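Local coordinates for protein VIN1 (Oscarella pearsei, PDB 6BFI) that binds actin filaments and may take part in cell-cell adhesion, as a vinculin homologue from a sponge, at residues Ala401-Lys406 and Ala455-Leu460; Arg371-Phe376 and Glu504-Ala509; Gly381-Leu386 and Thr474-Trp479. One frame throughout, in Å; residues are numbered along the deposited sequence.

How the interactions relate
The six segments run along the chain like nested brackets: 371-376, 381-386 and 401-406 on the way out, then 455-460, 474-479 and 504-509 on the return, so interaction 1 lies innermost and interaction 2 outermost. Every residue that makes contact is helical. Helices 381-390 and 399-427 follow each other in the chain, as do 452-460 and 466-493, so interactions 1 and 3 join two consecutive pairs. Their centres are about 12 Å apart, and they touch where Phe403 and Ala456 pack on Leu386 and Lys406 on Ala385 and Leu386. Interaction 2 stands about 23 Å from interaction 3 and about 30 Å from interaction 1, centre to centre. Distant helices thus pack together in the all-helical vinculin-family fold.

Interaction 1 (Ala401-Lys406 and Ala455-Leu460); sequences ANFAQK and AARVVL
The carbonyl O of Ala456 accepts the backbone N-H of Leu460 at 2.9 Å, and Phe403 CE1 approaches the same oxygen at 3.5 Å, so the aromatic tip reaches to the backbone of the partner helix. Phe403 carries the contact. With its CG anti to the backbone N (chi1 -178°), the ring extends across the gap between the helices and is met from three directions. Leu460 lays its CD2 methyl over one face, 3.8 Å from the ring centroid, as a CH-pi contact shifted toward the CG side. In the ring plane, the small Ala456 puts its CB 3.7 Å from Phe403 CE1; a methyl suits this place because the ring comes so close to the helix backbone. Arg457 meets the ring at its CE2 edge: its chain bends at chi3 until the guanidinium face looks at Phe403 CE2, 3.9 Å from Arg457 CZ, with the two planes 83° apart. Leu386 and Ala390 of helix 381-390 also pack on Phe403. Were an alanine here, the Leu460 methyl and the Arg457 guanidinium would probably lose their support and a gap would open between the helices. The axes of the two segments run antiparallel, at 172° and 11.7 Å: a wide helix pair whose separation is filled by one aromatic ring, as in the antiparallel bundles of the vinculin/alpha-catenin family.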
loop_
_atom_site.group_PDB
_atom_site.type_symbol
_atom_site.label_atom_id
_atom_site.label_comp_id
_atom_site.label_asym_id
_atom_site.label_seq_id
_atom_site.Cartn_x
_atom_site.Cartn_y
_atom_site.Cartn_z
ATOM N N ALA A 401 -18.642 -16.370 35.914
ATOM C CA ALA A 401 -18.535 -17.424 34.911
ATOM C C ALA A 401 -18.994 -16.930 33.544
ATOM O O ALA A 401 -18.324 -17.162 32.529
ATOM C CB ALA A 401 -19.343 -18.647 35.347
ATOM N N ASN A 402 -20.141 -16.244 33.502
ATOM C CA ASN A 402 -20.617 -15.660 32.252
ATOM C C ASN A 402 -19.591 -14.694 31.677
ATOM O O ASN A 402 -19.296 -14.723 30.476
ATOM C CB ASN A 402 -21.951 -14.946 32.480
ATOM C CG ASN A 402 -23.101 -15.910 32.690
ATOM O OD1 ASN A 402 -22.900 -17.118 32.810
ATOM N ND2 ASN A 402 -24.316 -15.379 32.740
ATOM N N PHE A 403 -19.027 -13.832 32.527
ATOM C CA PHE A 403 -18.049 -12.864 32.047
ATOM C C PHE A 403 -16.806 -13.558 31.506
ATOM O O PHE A 403 -16.250 -13.141 30.485
ATOM C CB PHE A 403 -17.674 -11.891 33.163
ATOM C CG PHE A 403 -16.710 -10.827 32.728
ATOM C CD1 PHE A 403 -17.168 -9.669 32.124
ATOM C CD2 PHE A 403 -15.347 -10.990 32.908
ATOM C CE1 PHE A 403 -16.285 -8.689 31.716
ATOM C CE2 PHE A 403 -14.462 -10.014 32.502
ATOM C CZ PHE A 403 -14.932 -8.862 31.905
ATOM N N ALA A 404 -16.351 -14.615 32.181
ATOM C CA ALA A 404 -15.184 -15.349 31.709
ATOM C C ALA A 404 -15.453 -15.982 30.350
ATOM O O ALA A 404 -14.636 -15.873 29.426
ATOM C CB ALA A 404 -14.784 -16.414 32.731
ATOM N N GLN A 405 -16.608 -16.638 30.205
ATOM C CA GLN A 405 -16.920 -17.309 28.947
ATOM C C GLN A 405 -17.050 -16.308 27.804
ATOM O O GLN A 405 -16.490 -16.513 26.719
ATOM C CB GLN A 405 -18.197 -18.135 29.094
ATOM C CG GLN A 405 -18.546 -18.927 27.845
ATOM C CD GLN A 405 -19.196 -20.257 28.157
ATOM O OE1 GLN A 405 -20.159 -20.330 28.922
ATOM N NE2 GLN A 405 -18.665 -21.324 27.571
ATOM N N LYS A 406 -17.781 -15.213 28.030
ATOM C CA LYS A 406 -17.915 -14.194 26.992
ATOM C C LYS A 406 -16.573 -13.553 26.665
ATOM O O LYS A 406 -16.326 -13.183 25.510
ATOM C CB LYS A 406 -18.920 -13.125 27.421
ATOM C CG LYS A 406 -20.324 -13.646 27.697
ATOM C CD LYS A 406 -20.980 -14.188 26.441
ATOM C CE LYS A 406 -22.406 -14.645 26.718
ATOM N NZ LYS A 406 -23.095 -15.089 25.473
ATOM N N ALA A 455 -11.103 -3.291 30.385
ATOM C CA ALA A 455 -12.127 -2.282 30.651
ATOM C C ALA A 455 -13.429 -2.929 31.105
ATOM O O ALA A 455 -14.031 -2.517 32.107
ATOM C CB ALA A 455 -12.352 -1.425 29.406
ATOM N N ALA A 456 -13.878 -3.953 30.376
ATOM C CA ALA A 456 -15.084 -4.670 30.773
ATOM C C ALA A 456 -14.928 -5.301 32.148
ATOM O O ALA A 456 -15.914 -5.446 32.878
ATOM C CB ALA A 456 -15.433 -5.735 29.734
ATOM N N ARG A 457 -13.704 -5.675 32.523
ATOM C CA ARG A 457 -13.473 -6.215 33.856
ATOM C C ARG A 457 -13.509 -5.127 34.922
ATOM O O ARG A 457 -13.894 -5.400 36.063
ATOM C CB ARG A 457 -12.139 -6.962 33.905
ATOM C CG ARG A 457 -12.051 -7.992 35.024
ATOM C CD ARG A 457 -10.720 -8.727 35.023
ATOM N NE ARG A 457 -10.513 -9.510 33.808
ATOM C CZ ARG A 457 -10.874 -10.782 33.672
ATOM N NH1 ARG A 457 -11.467 -11.418 34.675
ATOM N NH2 ARG A 457 -10.645 -11.420 32.532
ATOM N N VAL A 458 -13.119 -3.896 34.576
ATOM C CA VAL A 458 -13.297 -2.785 35.504
ATOM C C VAL A 458 -14.778 -2.517 35.724
ATOM O O VAL A 458 -15.215 -2.268 36.856
ATOM C CB VAL A 458 -12.571 -1.524 35.003
ATOM C CG1 VAL A 458 -12.863 -0.342 35.930
ATOM C CG2 VAL A 458 -11.075 -1.768 34.907
ATOM N N VAL A 459 -15.574 -2.560 34.653
ATOM C CA VAL A 459 -17.012 -2.372 34.824
ATOM C C VAL A 459 -17.606 -3.508 35.647
ATOM O O VAL A 459 -18.444 -3.281 36.529
ATOM C CB VAL A 459 -17.708 -2.237 33.460
ATOM C CG1 VAL A 459 -19.220 -2.317 33.626
ATOM C CG2 VAL A 459 -17.321 -0.928 32.813
ATOM N N LEU A 460 -17.169 -4.743 35.385
ATOM C CA LEU A 460 -17.723 -5.904 36.076
ATOM C C LEU A 460 -17.573 -5.780 37.589
ATOM O O LEU A 460 -18.473 -6.172 38.342
ATOM C CB LEU A 460 -17.042 -7.179 35.583
ATOM C CG LEU A 460 -17.443 -8.473 36.297
ATOM C CD1 LEU A 460 -18.862 -8.882 35.923
ATOM C CD2 LEU A 460 -16.453 -9.588 36.001
#

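Interaction 2 (Arg371-Phe376 and Glu504-Ala509)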
loop_
_atom_site.group_PDB
_atom_site.type_symbol
_atom_site.label_atom_id
_atom_site.label_comp_id
_atom_site.label_asym_id
_atom_site.label_seq_id
_atom_site.Cartn_x
_atom_site.Cartn_y
_atom_site.Cartn_z
ATOM N N ARG A 371 -14.087 -18.478 4.152
ATOM C CA ARG A 371 -13.561 -18.028 5.438
ATOM C C ARG A 371 -14.152 -16.682 5.829
ATOM O O ARG A 371 -14.528 -16.474 6.989
ATOM C CB ARG A 371 -12.036 -17.942 5.386
ATOM C CG ARG A 371 -11.320 -19.237 5.745
ATOM C CD ARG A 371 -11.378 -19.516 7.241
ATOM N NE ARG A 371 -10.647 -18.516 8.015
ATOM C CZ ARG A 371 -9.355 -18.597 8.318
ATOM N NH1 ARG A 371 -8.641 -19.641 7.913
ATOM N NH2 ARG A 371 -8.774 -17.636 9.026
ATOM N N VAL A 372 -14.252 -15.757 4.872
ATOM C CA VAL A 372 -14.842 -14.457 5.178
ATOM C C VAL A 372 -16.321 -14.605 5.519
ATOM O O VAL A 372 -16.817 -13.988 6.471
ATOM C CB VAL A 372 -14.618 -13.482 4.012
ATOM C CG1 VAL A 372 -15.360 -12.179 4.256
ATOM C CG2 VAL A 372 -13.136 -13.232 3.833
ATOM N N ALA A 373 -17.047 -15.428 4.757
ATOM C CA ALA A 373 -18.467 -15.630 5.032
ATOM C C ALA A 373 -18.700 -16.216 6.419
ATOM O O ALA A 373 -19.731 -15.942 7.043
ATOM C CB ALA A 373 -19.089 -16.532 3.968
ATOM N N THR A 374 -17.757 -17.014 6.922
ATOM C CA THR A 374 -17.937 -17.628 8.232
ATOM C C THR A 374 -17.515 -16.691 9.358
ATOM O O THR A 374 -18.246 -16.516 10.341
ATOM C CB THR A 374 -17.148 -18.934 8.313
ATOM O OG1 THR A 374 -17.615 -19.836 7.303
ATOM C CG2 THR A 374 -17.323 -19.576 9.684
ATOM N N ASP A 375 -16.337 -16.077 9.233
ATOM C CA ASP A 375 -15.748 -15.374 10.369
ATOM C C ASP A 375 -16.312 -13.969 10.561
ATOM O O ASP A 375 -16.346 -13.476 11.694
ATOM C CB ASP A 375 -14.228 -15.318 10.208
ATOM C CG ASP A 375 -13.601 -16.699 10.091
ATOM O OD1 ASP A 375 -14.266 -17.697 10.444
ATOM O OD2 ASP A 375 -12.435 -16.786 9.649
ATOM N N PHE A 376 -16.760 -13.311 9.493
ATOM C CA PHE A 376 -17.272 -11.951 9.578
ATOM C C PHE A 376 -18.795 -11.893 9.573
ATOM O O PHE A 376 -19.364 -10.829 9.309
ATOM C CB PHE A 376 -16.719 -11.101 8.432
ATOM C CG PHE A 376 -15.283 -10.712 8.598
ATOM C CD1 PHE A 376 -14.267 -11.597 8.268
ATOM C CD2 PHE A 376 -14.944 -9.456 9.071
ATOM C CE1 PHE A 376 -12.938 -11.235 8.416
ATOM C CE2 PHE A 376 -13.621 -9.088 9.222
ATOM C CZ PHE A 376 -12.617 -9.979 8.894
ATOM N N GLU A 504 -25.211 -17.475 -0.782
ATOM C CA GLU A 504 -26.487 -17.957 -1.298
ATOM C C GLU A 504 -26.731 -19.402 -0.882
ATOM O O GLU A 504 -27.840 -19.760 -0.467
ATOM C CB GLU A 504 -26.521 -17.819 -2.822
ATOM C CG GLU A 504 -27.881 -18.078 -3.460
ATOM C CD GLU A 504 -27.830 -18.035 -4.979
ATOM O OE1 GLU A 504 -26.712 -18.001 -5.536
ATOM O OE2 GLU A 504 -28.905 -18.036 -5.619
ATOM N N ALA A 505 -25.698 -20.244 -0.970
ATOM C CA ALA A 505 -25.851 -21.646 -0.592
ATOM C C ALA A 505 -26.081 -21.790 0.908
ATOM O O ALA A 505 -27.010 -22.486 1.342
ATOM C CB ALA A 505 -24.623 -22.443 -1.030
ATOM N N ARG A 506 -25.244 -21.137 1.720
ATOM C CA ARG A 506 -25.393 -21.224 3.169
ATOM C C ARG A 506 -26.747 -20.684 3.618
ATOM O O ARG A 506 -27.399 -21.272 4.489
ATOM C CB ARG A 506 -24.254 -20.474 3.860
ATOM C CG ARG A 506 -22.905 -21.169 3.743
ATOM C CD ARG A 506 -21.745 -20.232 4.052
ATOM N NE ARG A 506 -21.067 -20.566 5.300
ATOM C CZ ARG A 506 -21.052 -19.785 6.378
ATOM N NH1 ARG A 506 -21.677 -18.614 6.361
ATOM N NH2 ARG A 506 -20.407 -20.172 7.469
ATOM N N ILE A 507 -27.189 -19.574 3.024
ATOM C CA ILE A 507 -28.499 -19.026 3.359
ATOM C C ILE A 507 -29.605 -19.985 2.931
ATOM O O ILE A 507 -30.620 -20.122 3.619
ATOM C CB ILE A 507 -28.673 -17.630 2.734
ATOM C CG1 ILE A 507 -27.860 -16.595 3.515
ATOM C CG2 ILE A 507 -30.137 -17.222 2.706
ATOM C CD1 ILE A 507 -27.859 -15.221 2.889
ATOM N N GLN A 508 -29.423 -20.674 1.799
ATOM C CA GLN A 508 -30.407 -21.669 1.378
ATOM C C GLN A 508 -30.517 -22.797 2.396
ATOM O O GLN A 508 -31.623 -23.192 2.786
ATOM C CB GLN A 508 -30.047 -22.229 0.002
ATOM C CG GLN A 508 -30.470 -21.359 -1.167
ATOM C CD GLN A 508 -30.143 -21.994 -2.503
ATOM O OE1 GLN A 508 -29.956 -23.207 -2.597
ATOM N NE2 GLN A 508 -30.066 -21.174 -3.546
ATOM N N ALA A 509 -29.376 -23.328 2.843
ATOM C CA ALA A 509 -29.401 -24.420 3.813
ATOM C C ALA A 509 -29.998 -23.973 5.144
ATOM O O ALA A 509 -30.803 -24.696 5.746
ATOM C CB ALA A 509 -27.991 -24.972 4.018
#
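Two torsions bring Thr374 and Arg506 together. The threonine places OG1 beside its backbone N and opposite the carbonyl carbon (chi1 -60°), while the arginine chain sets out from helix 496-519 with CG beside its own N and then bends at chi3 (111°). The two side chains cross at about a right angle. Arg506 NH2 comes within 2.8 Å of Thr374 OG1, yet the angle is too poor for a hydrogen bond; the hydroxyl is engaged instead with the backbone O of Glu370, a turn earlier in the same helix. Arg506 NH1 lies 3.4 Å from Ala373 O, and one guanidinium face lies against Thr374 N and the CB of Ala373, whose small methyl lets the flat cation approach the helix. Carbonyls near the C-terminal end of helix 344-375 would be expected to favour a positive group here. Behind this surface, Arg371 NE binds Asp375 OD2 in a 3.0 Å salt bridge, and the carboxylate is also held by Arg416 and Thr420 of helix 399-427. Gln537 of helix 524-550 touches Arg506 as well. The contact is thus a long, partly exposed arginine laid against the last turn of helix 344-375, at a place where several helices of the vinculin-family fold meet.

Interaction 3 (Gly381-Leu386 and Thr474-Trp479)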
loop_
_atom_site.group_PDB
_atom_site.type_symbol
_atom_site.label_atom_id
_atom_site.label_comp_id
_atom_site.label_asym_id
_atom_site.label_seq_id
_atom_site.Cartn_x
_atom_site.Cartn_y
_atom_site.Cartn_z
ATOM N N GLY A 381 -21.236 -8.996 17.557
ATOM C CA GLY A 381 -21.964 -9.818 18.498
ATOM C C GLY A 381 -21.205 -10.152 19.770
ATOM O O GLY A 381 -21.651 -9.842 20.881
ATOM N N PRO A 382 -20.045 -10.809 19.637
ATOM C CA PRO A 382 -19.324 -11.256 20.843
ATOM C C PRO A 382 -18.909 -10.134 21.781
ATOM O O PRO A 382 -18.980 -10.309 23.005
ATOM C CB PRO A 382 -18.110 -11.993 20.261
ATOM C CG PRO A 382 -18.573 -12.471 18.930
ATOM C CD PRO A 382 -19.462 -11.379 18.409
ATOM N N ILE A 383 -18.472 -8.986 21.255
ATOM C CA ILE A 383 -18.066 -7.902 22.147
ATOM C C ILE A 383 -19.283 -7.288 22.828
ATOM O O ILE A 383 -19.189 -6.804 23.964
ATOM C CB ILE A 383 -17.239 -6.841 21.394
ATOM C CG1 ILE A 383 -16.566 -5.892 22.391
ATOM C CG2 ILE A 383 -18.107 -6.050 20.432
ATOM C CD1 ILE A 383 -15.727 -4.808 21.744
ATOM N N LYS A 384 -20.441 -7.303 22.161
ATOM C CA LYS A 384 -21.667 -6.859 22.813
ATOM C C LYS A 384 -22.061 -7.813 23.931
ATOM O O LYS A 384 -22.485 -7.377 25.008
ATOM C CB LYS A 384 -22.793 -6.735 21.786
ATOM C CG LYS A 384 -24.105 -6.241 22.367
ATOM C CD LYS A 384 -23.935 -4.872 23.001
ATOM C CE LYS A 384 -25.246 -4.360 23.571
ATOM N NZ LYS A 384 -25.079 -3.030 24.219
ATOM N N ALA A 385 -21.917 -9.120 23.695
ATOM C CA ALA A 385 -22.172 -10.096 24.748
ATOM C C ALA A 385 -21.214 -9.916 25.918
ATOM O O ALA A 385 -21.601 -10.118 27.075
ATOM C CB ALA A 385 -22.068 -11.514 24.182
ATOM N N LEU A 386 -19.965 -9.527 25.641
ATOM C CA LEU A 386 -19.021 -9.263 26.722
ATOM C C LEU A 386 -19.416 -8.021 27.512
ATOM O O LEU A 386 -19.373 -8.026 28.748
ATOM C CB LEU A 386 -17.606 -9.116 26.166
ATOM C CG LEU A 386 -16.537 -8.712 27.185
ATOM C CD1 LEU A 386 -16.334 -9.801 28.230
ATOM C CD2 LEU A 386 -15.230 -8.383 26.490
ATOM N N THR A 474 -16.658 3.448 25.054
ATOM C CA THR A 474 -15.736 4.089 24.121
ATOM C C THR A 474 -14.770 3.075 23.514
ATOM O O THR A 474 -14.557 3.051 22.294
ATOM C CB THR A 474 -14.967 5.204 24.829
ATOM O OG1 THR A 474 -15.886 6.191 25.313
ATOM C CG2 THR A 474 -13.994 5.857 23.870
ATOM N N VAL A 475 -14.172 2.230 24.358
ATOM C CA VAL A 475 -13.273 1.193 23.858
ATOM C C VAL A 475 -14.022 0.251 22.926
ATOM O O VAL A 475 -13.489 -0.186 21.897
ATOM C CB VAL A 475 -12.625 0.435 25.031
ATOM C CG1 VAL A 475 -11.748 -0.696 24.514
ATOM C CG2 VAL A 475 -11.810 1.388 25.888
ATOM N N LYS A 476 -15.278 -0.062 23.261
ATOM C CA LYS A 476 -16.093 -0.900 22.391
ATOM C C LYS A 476 -16.251 -0.272 21.012
ATOM O O LYS A 476 -16.158 -0.964 19.993
ATOM C CB LYS A 476 -17.465 -1.145 23.023
ATOM C CG LYS A 476 -18.336 -2.122 22.245
ATOM C CD LYS A 476 -19.729 -2.257 22.850
ATOM C CE LYS A 476 -20.565 -1.009 22.612
ATOM N NZ LYS A 476 -22.000 -1.221 22.960
ATOM N N GLU A 477 -16.485 1.041 20.960
ATOM C CA GLU A 477 -16.650 1.698 19.669
ATOM C C GLU A 477 -15.332 1.795 18.907
ATOM O O GLU A 477 -15.335 1.790 17.671
ATOM C CB GLU A 477 -17.270 3.080 19.858
ATOM C CG GLU A 477 -18.673 3.031 20.441
ATOM C CD GLU A 477 -19.214 4.405 20.783
ATOM O OE1 GLU A 477 -20.210 4.831 20.159
ATOM O OE2 GLU A 477 -18.635 5.062 21.675
ATOM N N LYS A 478 -14.202 1.888 19.613
ATOM C CA LYS A 478 -12.918 1.826 18.921
ATOM C C LYS A 478 -12.699 0.455 18.294
ATOM O O LYS A 478 -12.270 0.355 17.134
ATOM C CB LYS A 478 -11.777 2.166 19.879
ATOM C CG LYS A 478 -11.761 3.618 20.313
ATOM C CD LYS A 478 -11.644 4.532 19.107
ATOM C CE LYS A 478 -12.046 5.953 19.453
ATOM N NZ LYS A 478 -11.972 6.847 18.266
ATOM N N TRP A 479 -13.000 -0.610 19.042
ATOM C CA TRP A 479 -12.866 -1.952 18.489
ATOM C C TRP A 479 -13.800 -2.151 17.301
ATOM O O TRP A 479 -13.405 -2.731 16.283
ATOM C CB TRP A 479 -13.137 -3.004 19.564
ATOM C CG TRP A 479 -12.863 -4.412 19.098
ATOM C CD1 TRP A 479 -11.729 -5.141 19.318
ATOM C CD2 TRP A 479 -13.733 -5.250 18.323
ATOM N NE1 TRP A 479 -11.842 -6.381 18.732
ATOM C CE2 TRP A 479 -13.062 -6.472 18.116
ATOM C CE3 TRP A 479 -15.014 -5.086 17.789
ATOM C CZ2 TRP A 479 -13.629 -7.522 17.398
ATOM C CZ3 TRP A 479 -15.573 -6.128 17.074
ATOM C CH2 TRP A 479 -14.881 -7.330 16.885
#
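Apolar contacts come first, centred on Ile383. Its chain is fully extended (chi2 180°), which drives CD1 between two side chains of the opposing helix, 3.8 Å from Lys476 CG and 3.8 Å from Trp479 CB. The isoleucine and the tryptophan slide past each other in opposite directions; Ile383 CG2 lies 4.2 Å from Trp479 CE3. Isoleucine suits the place because its long arm reaches both Lys476 and the tryptophan while its CG2 branch lies near the indole. Phe410 and Val452 enclose the same pair, and Trp479 NE1 makes weak hydrogen bonds to Ser449 and Thr414.

The charged ends lie together beyond the apolar patch. Lys476 contributes its stem to this patch and then bends at chi3 (72°), carrying its ammonium outward. There Lys476 NZ stands 3.8 Å from Lys384 NZ. These like charges are bridged by Glu387, whose OE1 forms a salt bridge with each, so the shared carboxylate probably offsets their mutual repulsion.

The helix segments are antiparallel, at 172°, with axes 11.0 Å apart. An apolar interior with the stem of Lys476 at its border and ammonium groups at the outer edge is the amphipathic pattern of an antiparallel helical bundle, here of the vinculin family.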